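C alpha-dehydrogenase (Sphingobium sp. SYK-6, PDB 4YAC) binds NADH as a short-chain dehydrogenase/reductase of a lignin beta-aryl ether cleavage pathway and probably oxidises alcohol groups with NAD(+). Local coordinates at residues 127-131 against 175-180. Numbering follows the deposited sequence.
Sequences MPRMI and MPKYNI
In the Rossmann fold of this short-chain dehydrogenase, the last turns of helix 105-133 pack against the turn that leads from helix 155-174 into strand 180-185. Ile-131 lies along one face of the Tyr-178 ring: Ile-131 CD1 sits 3.9 Å from the ring centroid, 26° off the normal, a CH-pi contact displaced toward Tyr-178 CD2 and CE2, while Ile-131 CG2 lies 3.9 Å from Tyr-178 CE1. Lys-177 CG lies over the rim of the opposite face. Ile-180 CD1 touches both Met-130 CB (3.7 Å) and Ile-131 CG1 (3.8 Å). The side chains of Met-127 and Met-175 cross at about a right angle, with Met-127 CG 3.6 Å from Met-175 SD; Met-127 CG, anti to its own backbone nitrogen (chi1 170°), is carried toward Met-175. Met-175 O ties the turn together, accepting from Tyr-178 N (2.9 Å) and Ile-180 N (3.2 Å) on opposite faces of its plane. Replacing Tyr-178 with an alanine would probably strip Ile-131 CD1 of the ring face it packs on and leave Glu-101 of the second subunit without its hydroxyl partner. Between the segments cohesion is wholly apolar, whereas Tyr-178 OH, hydrogen-bonded to that Glu-101, joins the turn to the dimer partner.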
loop_
_atom_site.group_PDB
_atom_site.type_symbol
_atom_site.label_atom_id
_atom_site.label_comp_id
_atom_site.label_asym_id
_atom_site.label_seq_id
_atom_site.Cartn_x
_atom_site.Cartn_y
_atom_site.Cartn_z
ATOM N N MET A 127 5.073 -14.218 14.035
ATOM C CA MET A 127 4.655 -13.253 15.047
ATOM C C MET A 127 3.750 -13.871 16.128
ATOM O O MET A 127 3.899 -13.552 17.310
ATOM C CB MET A 127 3.973 -12.063 14.360
ATOM C CG MET A 127 3.281 -11.078 15.273
ATOM S SD MET A 127 1.511 -11.396 15.350
ATOM C CE MET A 127 0.993 -11.100 13.654
ATOM N N PRO A 128 2.829 -14.772 15.745
ATOM C CA PRO A 128 2.048 -15.443 16.796
ATOM C C PRO A 128 2.889 -16.325 17.727
ATOM O O PRO A 128 2.522 -16.509 18.890
ATOM C CB PRO A 128 1.051 -16.289 16.001
ATOM C CG PRO A 128 0.891 -15.554 14.714
ATOM C CD PRO A 128 2.258 -15.016 14.407
ATOM N N ARG A 129 3.996 -16.864 17.226
ATOM C CA ARG A 129 4.901 -17.648 18.058
ATOM C C ARG A 129 5.641 -16.740 19.034
ATOM O O ARG A 129 5.854 -17.100 20.192
ATOM C CB ARG A 129 5.897 -18.423 17.195
ATOM C CG ARG A 129 5.253 -19.309 16.143
ATOM C CD ARG A 129 6.300 -20.139 15.419
ATOM N NE ARG A 129 5.743 -20.889 14.298
ATOM C CZ ARG A 129 6.222 -22.048 13.851
ATOM N NH1 ARG A 129 7.270 -22.618 14.436
ATOM N NH2 ARG A 129 5.644 -22.647 12.821
ATOM N N MET A 130 6.029 -15.558 18.561
ATOM C CA MET A 130 6.677 -14.571 19.417
ATOM C C MET A 130 5.780 -14.193 20.588
ATOM O O MET A 130 6.222 -14.166 21.735
ATOM C CB MET A 130 7.032 -13.316 18.626
ATOM C CG MET A 130 8.232 -13.454 17.713
ATOM S SD MET A 130 8.418 -11.986 16.686
ATOM C CE MET A 130 10.002 -12.296 15.915
ATOM N N ILE A 131 4.521 -13.891 20.285
ATOM C CA ILE A 131 3.557 -13.482 21.301
ATOM C C ILE A 131 3.358 -14.601 22.317
ATOM O O ILE A 131 3.378 -14.369 23.528
ATOM C CB ILE A 131 2.203 -13.085 20.650
ATOM C CG1 ILE A 131 2.371 -11.768 19.893
ATOM C CG2 ILE A 131 1.102 -12.942 21.698
ATOM C CD1 ILE A 131 1.217 -11.417 18.995
ATOM N N MET A 175 2.088 -4.209 17.918
ATOM C CA MET A 175 3.163 -5.054 18.445
ATOM C C MET A 175 3.844 -4.554 19.732
ATOM O O MET A 175 4.326 -5.370 20.519
ATOM C CB MET A 175 4.225 -5.261 17.364
ATOM C CG MET A 175 3.765 -6.156 16.214
ATOM S SD MET A 175 3.251 -7.810 16.744
ATOM C CE MET A 175 1.473 -7.612 16.805
ATOM N N PRO A 176 3.898 -3.228 19.959
ATOM C CA PRO A 176 4.599 -2.773 21.170
ATOM C C PRO A 176 4.049 -3.321 22.490
ATOM O O PRO A 176 4.832 -3.503 23.419
ATOM C CB PRO A 176 4.430 -1.256 21.111
ATOM C CG PRO A 176 4.345 -0.959 19.665
ATOM C CD PRO A 176 3.567 -2.099 19.071
ATOM N N LYS A 177 2.751 -3.590 22.581
ATOM C CA LYS A 177 2.193 -4.119 23.824
ATOM C C LYS A 177 2.668 -5.551 24.095
ATOM O O LYS A 177 2.508 -6.061 25.203
ATOM C CB LYS A 177 0.661 -4.063 23.802
ATOM C CG LYS A 177 -0.008 -4.892 22.722
ATOM C CD LYS A 177 -1.525 -4.801 22.843
ATOM C CE LYS A 177 -2.236 -5.672 21.820
ATOM N NZ LYS A 177 -1.922 -5.276 20.419
ATOM N N TYR A 178 3.260 -6.185 23.084
ATOM C CA TYR A 178 3.862 -7.511 23.232
ATOM C C TYR A 178 5.388 -7.436 23.269
ATOM O O TYR A 178 6.066 -8.461 23.181
ATOM C CB TYR A 178 3.432 -8.432 22.091
ATOM C CG TYR A 178 1.945 -8.689 22.029
ATOM C CD1 TYR A 178 1.279 -9.287 23.089
ATOM C CD2 TYR A 178 1.211 -8.353 20.901
ATOM C CE1 TYR A 178 -0.079 -9.529 23.035
ATOM C CE2 TYR A 178 -0.146 -8.593 20.837
ATOM C CZ TYR A 178 -0.787 -9.182 21.904
ATOM O OH TYR A 178 -2.139 -9.421 21.842
ATOM N N ASN A 179 5.916 -6.220 23.388
ATOM C CA ASN A 179 7.356 -5.985 23.389
ATOM C C ASN A 179 8.007 -6.504 22.110
ATOM O O ASN A 179 9.136 -6.998 22.126
ATOM C CB ASN A 179 8.005 -6.626 24.618
ATOM C CG ASN A 179 7.557 -5.976 25.914
ATOM O OD1 ASN A 179 7.347 -4.764 25.971
ATOM N ND2 ASN A 179 7.403 -6.779 26.960
ATOM N N ILE A 180 7.281 -6.377 21.002
ATOM C CA ILE A 180 7.800 -6.737 19.689
ATOM C C ILE A 180 8.026 -5.463 18.877
ATOM O O ILE A 180 7.083 -4.735 18.569
ATOM C CB ILE A 180 6.843 -7.698 18.941
ATOM C CG1 ILE A 180 6.769 -9.040 19.675
ATOM C CG2 ILE A 180 7.304 -7.913 17.495
ATOM C CD1 ILE A 180 5.680 -9.969 19.170
#